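Local coordinates for translation initiation factor eIF2 assembly protein (Schizosaccharomyces pombe, PDB 4ZGP), which acts as an ATP-dependent folding chaperone that binds the gamma subunit of eIF2 and lets it assemble with the alpha and beta subunits, at residues 32-35 with 36-39; 134-137 with 138-142. All coordinates share one frame; numbering follows the deposited sequence.

Contact 1 of 2, residues 32-35 with 36-39; sequences CQFS and SWYS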
ATOM      1  N   CYS A  32       3.836   8.630   4.115  1.00 20.80           N
ATOM      2  CA  CYS A  32       3.452   7.348   3.534  1.00 22.42           C
ATOM      3  C   CYS A  32       2.512   7.480   2.345  1.00 21.85           C
ATOM      4  O   CYS A  32       2.103   6.457   1.780  1.00 20.11           O
ATOM      5  CB  CYS A  32       2.793   6.452   4.597  1.00 24.05           C
ATOM      6  SG  CYS A  32       4.051   5.774   5.702  1.00 26.24           S
ATOM      7  N   GLN A  33       2.149   8.704   1.975  1.00 20.81           N
ATOM      8  CA  GLN A  33       1.348   8.872   0.759  1.00 22.90           C
ATOM      9  C   GLN A  33       2.104   8.319  -0.430  1.00 22.91           C
ATOM     10  O   GLN A  33       3.322   8.485  -0.524  1.00 20.37           O
ATOM     11  CB  GLN A  33       1.030  10.343   0.488  1.00 22.15           C
ATOM     12  CG  GLN A  33       0.237  11.100   1.527  1.00 22.91           C
ATOM     13  CD  GLN A  33       0.228  12.597   1.192  1.00 27.11           C
ATOM     14  OE1 GLN A  33      -0.694  13.087   0.561  1.00 27.63           O
ATOM     15  NE2 GLN A  33       1.285  13.301   1.584  1.00 23.75           N
ATOM     16  N   PHE A  34       1.390   7.688  -1.366  1.00 20.54           N
ATOM     17  CA  PHE A  34       2.042   7.103  -2.535  1.00 19.24           C
ATOM     18  C   PHE A  34       2.938   8.111  -3.269  1.00 18.25           C
ATOM     19  O   PHE A  34       4.082   7.817  -3.599  1.00 21.92           O
ATOM     20  CB  PHE A  34       0.988   6.551  -3.519  1.00 19.22           C
ATOM     21  CG  PHE A  34       1.570   5.699  -4.589  1.00 23.53           C
ATOM     22  CD1 PHE A  34       1.709   4.327  -4.399  1.00 23.86           C
ATOM     23  CD2 PHE A  34       1.967   6.257  -5.792  1.00 22.91           C
ATOM     24  CE1 PHE A  34       2.253   3.532  -5.386  1.00 27.47           C
ATOM     25  CE2 PHE A  34       2.522   5.465  -6.782  1.00 20.18           C
ATOM     26  CZ  PHE A  34       2.667   4.113  -6.585  1.00 22.53           C
ATOM     27  N   SER A  35       2.410   9.300  -3.512  1.00 23.65           N
ATOM     28  CA  SER A  35       3.194  10.309  -4.217  1.00 25.66           C
ATOM     29  C   SER A  35       4.478  10.662  -3.456  1.00 27.92           C
ATOM     30  O   SER A  35       5.480  10.999  -4.063  1.00 24.92           O
ATOM     31  CB  SER A  35       2.375  11.576  -4.452  1.00 26.90           C
ATOM     32  OG  SER A  35       1.860  12.104  -3.246  1.00 23.36           O
ATOM     33  N   SER A  36       4.455  10.564  -2.131  1.00 25.69           N
ATOM     34  CA  SER A  36       5.643  10.932  -1.372  1.00 25.58           C
ATOM     35  C   SER A  36       6.753   9.895  -1.508  1.00 25.97           C
ATOM     36  O   SER A  36       7.919  10.247  -1.538  1.00 35.89           O
ATOM     37  CB  SER A  36       5.302  11.152   0.111  1.00 23.08           C
ATOM     38  OG  SER A  36       4.393  12.230   0.264  1.00 27.62           O
ATOM     39  N   TRP A  37       6.430   8.616  -1.588  1.00 25.82           N
ATOM     40  CA  TRP A  37       7.532   7.669  -1.624  1.00 24.18           C
ATOM     41  C   TRP A  37       7.796   7.112  -3.010  1.00 20.83           C
ATOM     42  O   TRP A  37       8.899   6.624  -3.286  1.00 22.43           O
ATOM     43  CB  TRP A  37       7.310   6.543  -0.602  1.00 23.38           C
ATOM     44  CG  TRP A  37       6.077   5.697  -0.770  1.00 24.48           C
ATOM     45  CD1 TRP A  37       4.895   5.829  -0.100  1.00 22.64           C
ATOM     46  CD2 TRP A  37       5.918   4.577  -1.643  1.00 21.76           C
ATOM     47  NE1 TRP A  37       4.010   4.874  -0.508  1.00 20.94           N
ATOM     48  CE2 TRP A  37       4.606   4.086  -1.455  1.00 25.10           C
ATOM     49  CE3 TRP A  37       6.744   3.955  -2.583  1.00 19.93           C
ATOM     50  CZ2 TRP A  37       4.098   3.004  -2.171  1.00 23.06           C
ATOM     51  CZ3 TRP A  37       6.238   2.866  -3.289  1.00 21.07           C
ATOM     52  CH2 TRP A  37       4.926   2.409  -3.080  1.00 22.56           C
ATOM     53  N   TYR A  38       6.810   7.205  -3.897  1.00 24.41           N
ATOM     54  CA  TYR A  38       6.995   6.681  -5.257  1.00 23.41           C
ATOM     55  C   TYR A  38       8.135   7.439  -5.925  1.00 25.13           C
ATOM     56  O   TYR A  38       8.969   6.850  -6.596  1.00 27.81           O
ATOM     57  CB  TYR A  38       5.719   6.796  -6.098  1.00 26.21           C
ATOM     58  CG  TYR A  38       5.911   6.269  -7.504  1.00 24.23           C
ATOM     59  CD1 TYR A  38       6.000   4.904  -7.743  1.00 24.26           C
ATOM     60  CD2 TYR A  38       6.034   7.133  -8.588  1.00 33.80           C
ATOM     61  CE1 TYR A  38       6.189   4.415  -9.032  1.00 25.69           C
ATOM     62  CE2 TYR A  38       6.231   6.647  -9.875  1.00 32.21           C
ATOM     63  CZ  TYR A  38       6.311   5.285 -10.086  1.00 30.54           C
ATOM     64  OH  TYR A  38       6.499   4.770 -11.357  1.00 31.80           O
ATOM     65  N   SER A  39       8.139   8.751  -5.694  1.00 29.63           N
ATOM     66  CA  SER A  39       9.193   9.675  -6.095  1.00 34.62           C
ATOM     67  C   SER A  39      10.571   9.229  -5.620  1.00 29.69           C
ATOM     68  O   SER A  39      11.507   9.126  -6.409  1.00 37.49           O
ATOM     69  CB  SER A  39       8.880  11.060  -5.530  1.00 41.94           C
ATOM     70  OG  SER A  39       8.330  10.905  -4.221  1.00 37.25           O
TER
HETATM   71  O   HOH W   1       3.383  13.621  -1.929  1.00 31.72           O
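Phe34 meets both Trp37 and Tyr38, each at a different part of its ring, and the three form an aromatic cluster on the first turn of helix 34-40, with Gln33 as the N-cap residue. One part of the Phe34 ring meets the indole: CD1 of Phe34 comes to 3.5 Å from CZ2 of Trp37, and the two six-membered rings are inclined to each other by 61°. Towards Tyr38 the arrangement differs. Those rings are nearly parallel (16°) but displaced, with little of one ring over the other, and CE2 of Phe34 touches the CB of Tyr38 at 3.5 Å. Phe34 and Tyr38 both carry CG anti to the backbone N, which sends both side chains out in a common direction, one helical turn apart. Trp37 instead has CG between its backbone N and carbonyl carbon (chi1 60°); the indole thereby swings back over the start of the helix, where Phe34 O lies over one of its faces and Cys32 O near its plane at the edge.

The helical bonds hold this turn: Tyr38 N donates to Phe34 O at 2.8 Å, and Trp37 N donates to Gln33 O at 3.3 Å. Outside the turn, Phe34 packs on Val181 and Lys183 of strand 180-184 and on Ala48 and Val50 of strand 48-51, while Trp37 lies against Asp258, a probable magnesium ligand. The Gln33 side chain is bound to Leu30 O and Asn117 ND2, and Tyr38 OH to Ala48 N. On the more exposed side, Ser35 OG bonds to Glu179 OE1 and accepts from a water at 2.5 Å, and that water lies 2.8 Å from Ser36 OG.

Contact 2 of 2, residues 134-137 with 138-142; sequences KCTT and AEEVL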
ATOM      1  N   LYS A 134      -7.486  -6.169 -11.014  1.00 28.30           N
ATOM      2  CA  LYS A 134      -7.162  -5.736 -12.368  1.00 28.66           C
ATOM      3  C   LYS A 134      -8.278  -4.890 -12.982  1.00 28.79           C
ATOM      4  O   LYS A 134      -9.421  -5.311 -13.033  1.00 31.68           O
ATOM      5  CB  LYS A 134      -6.886  -6.951 -13.240  1.00 31.58           C
ATOM      6  CG  LYS A 134      -6.424  -6.650 -14.660  1.00 30.88           C
ATOM      7  CD  LYS A 134      -6.250  -7.967 -15.416  1.00 31.54           C
ATOM      8  CE  LYS A 134      -5.563  -7.784 -16.756  1.00 40.97           C
ATOM      9  NZ  LYS A 134      -5.443  -9.107 -17.471  1.00 41.60           N
ATOM     10  N   CYS A 135      -7.937  -3.687 -13.435  1.00 26.17           N
ATOM     11  CA  CYS A 135      -8.918  -2.796 -14.051  1.00 28.40           C
ATOM     12  C   CYS A 135      -8.394  -2.413 -15.417  1.00 32.47           C
ATOM     13  O   CYS A 135      -7.212  -2.078 -15.553  1.00 28.62           O
ATOM     14  CB  CYS A 135      -9.155  -1.536 -13.217  1.00 28.82           C
ATOM     15  SG  CYS A 135      -9.823  -1.839 -11.576  1.00 28.85           S
ATOM     16  N   THR A 136      -9.264  -2.450 -16.426  1.00 30.06           N
ATOM     17  CA  THR A 136      -8.845  -2.113 -17.787  1.00 28.00           C
ATOM     18  C   THR A 136      -9.554  -0.878 -18.332  1.00 32.03           C
ATOM     19  O   THR A 136      -9.209  -0.379 -19.401  1.00 36.21           O
ATOM     20  CB  THR A 136      -9.100  -3.286 -18.753  1.00 30.53           C
ATOM     21  OG1 THR A 136     -10.489  -3.665 -18.689  1.00 35.96           O
ATOM     22  CG2 THR A 136      -8.241  -4.473 -18.371  1.00 31.29           C
ATOM     23  N   THR A 137     -10.550  -0.383 -17.612  1.00 27.61           N
ATOM     24  CA  THR A 137     -11.265   0.818 -18.034  1.00 30.15           C
ATOM     25  C   THR A 137     -11.467   1.734 -16.849  1.00 30.36           C
ATOM     26  O   THR A 137     -11.303   1.312 -15.700  1.00 31.18           O
ATOM     27  CB  THR A 137     -12.653   0.493 -18.640  1.00 33.92           C
ATOM     28  OG1 THR A 137     -13.528   0.045 -17.600  1.00 36.61           O
ATOM     29  CG2 THR A 137     -12.546  -0.607 -19.690  1.00 34.53           C
ATOM     30  N   ALA A 138     -11.839   2.982 -17.111  1.00 28.55           N
ATOM     31  CA  ALA A 138     -12.094   3.912 -16.016  1.00 30.48           C
ATOM     32  C   ALA A 138     -13.290   3.472 -15.189  1.00 34.67           C
ATOM     33  O   ALA A 138     -13.345   3.697 -13.971  1.00 31.13           O
ATOM     34  CB  ALA A 138     -12.308   5.334 -16.552  1.00 27.86           C
ATOM     35  N   GLU A 139     -14.257   2.837 -15.846  1.00 33.24           N
ATOM     36  CA  GLU A 139     -15.431   2.348 -15.145  1.00 34.16           C
ATOM     37  C   GLU A 139     -15.065   1.333 -14.063  1.00 31.23           C
ATOM     38  O   GLU A 139     -15.595   1.377 -12.945  1.00 36.42           O
ATOM     39  CB  GLU A 139     -16.407   1.720 -16.133  1.00 40.51           C
ATOM     40  CG  GLU A 139     -17.759   1.454 -15.541  1.00 42.72           C
ATOM     41  CD  GLU A 139     -18.712   0.811 -16.542  1.00 55.39           C
ATOM     42  OE1 GLU A 139     -19.928   0.855 -16.279  1.00 56.52           O
ATOM     43  OE2 GLU A 139     -18.251   0.265 -17.576  1.00 43.40           O
ATOM     44  N   GLU A 140     -14.166   0.423 -14.410  1.00 30.93           N
ATOM     45  CA  GLU A 140     -13.712  -0.591 -13.476  0.68 32.52           C
ATOM     46  C   GLU A 140     -12.913   0.023 -12.330  1.00 30.52           C
ATOM     47  O   GLU A 140     -13.106  -0.340 -11.168  1.00 31.70           O
ATOM     48  CB  GLU A 140     -12.882  -1.642 -14.207  0.68 34.10           C
ATOM     49  CG  GLU A 140     -13.727  -2.661 -14.949  0.68 35.79           C
ATOM     50  CD  GLU A 140     -12.893  -3.668 -15.707  0.68 38.09           C
ATOM     51  OE1 GLU A 140     -11.853  -3.275 -16.272  0.68 35.82           O
ATOM     52  OE2 GLU A 140     -13.279  -4.856 -15.735  0.68 44.61           O
ATOM     53  N   VAL A 141     -12.028   0.954 -12.658  1.00 29.44           N
ATOM     54  CA  VAL A 141     -11.268   1.666 -11.636  1.00 30.79           C
ATOM     55  C   VAL A 141     -12.212   2.324 -10.624  1.00 33.65           C
ATOM     56  O   VAL A 141     -12.063   2.156  -9.406  1.00 31.15           O
ATOM     57  CB  VAL A 141     -10.351   2.732 -12.270  1.00 29.89           C
ATOM     58  CG1 VAL A 141      -9.951   3.798 -11.240  1.00 25.69           C
ATOM     59  CG2 VAL A 141      -9.132   2.067 -12.918  1.00 25.69           C
ATOM     60  N   LEU A 142     -13.203   3.043 -11.135  1.00 29.63           N
ATOM     61  CA  LEU A 142     -14.089   3.843 -10.301  1.00 29.35           C
ATOM     62  C   LEU A 142     -15.008   2.974  -9.453  1.00 33.22           C
ATOM     63  O   LEU A 142     -15.279   3.284  -8.293  1.00 33.95           O
ATOM     64  CB  LEU A 142     -14.919   4.794 -11.177  1.00 31.41           C
ATOM     65  CG  LEU A 142     -14.108   5.930 -11.818  1.00 35.42           C
ATOM     66  CD1 LEU A 142     -14.876   6.621 -12.940  1.00 31.94           C
ATOM     67  CD2 LEU A 142     -13.721   6.933 -10.758  1.00 37.47           C
TER
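A capping box starts helix 138-146, with Thr137 at the N-cap and Glu140 three residues on. Glu140 N donates to Thr137 OG1 at 3.3 Å with an N-H...O angle of 161°. The hydroxyl can accept there because chi1 of 70° sets OG1 between the backbone N and carbonyl carbon of Thr137, turned to the first turn of the helix. In the reverse direction, Thr137 N gives only a weak bond to Glu140 OE1, long at 3.4 Å.

The same carboxylate oxygen accepts two shorter bonds from the residue before the cap. Thr136 N reaches Glu140 OE1 at 2.7 Å, nearly straight and almost in line with the C-O bond, and Thr136 OG1 donates to it at 2.8 Å from the syn side, 26° out of the carboxylate plane. The two donors arrive from opposite faces of that plane. Glu140 is modelled in two conformers, and these carboxylate bonds belong to the one described, in which an extended chain runs beside Thr136 and brings OE1 back to the loop.

This N-terminal cap joins the loop that follows strand 112-115 to its helix. On the buried side, Cys135 CB packs against Val141 CG2 at 3.6 Å, and Cys135 SG lies at the same distance from Glu140 O. Cys135 and Val141 both touch Pro114 of strand 112-115, while the backbone of Cys135 is hydrogen-bonded to Val112. An i to i+4 helical bond runs from Val141 N to Thr137 O at 3.1 Å. Glu102 of helix 95-107 takes up the amide of Ala138 through OE2, and the methyl group of Ala138 packs on Ile98 and Ile101 of that same helix.

Overall arrangement
Contact 1 comes first along the chain, at the start of helix 34-40 after helix 26-31, and it closes well before contact 2 opens at residue 134. The two are therefore in series, neither nested nor crossing, and each is a local turn at a helix N terminus. Residues 32-39 tie their helix to strands 48-51 and 180-184 of the three-stranded sheet and to strand 253-261 of the five-stranded one. Residues 134-142 sit against strand 112-115, at the other edge of the three-stranded sheet, and against helix 95-107. The centres of contact 1 and contact 2 are about 22 Å apart and their nearest atoms about 13 Å, without touching, within an ATP-grasp fold holding ADP.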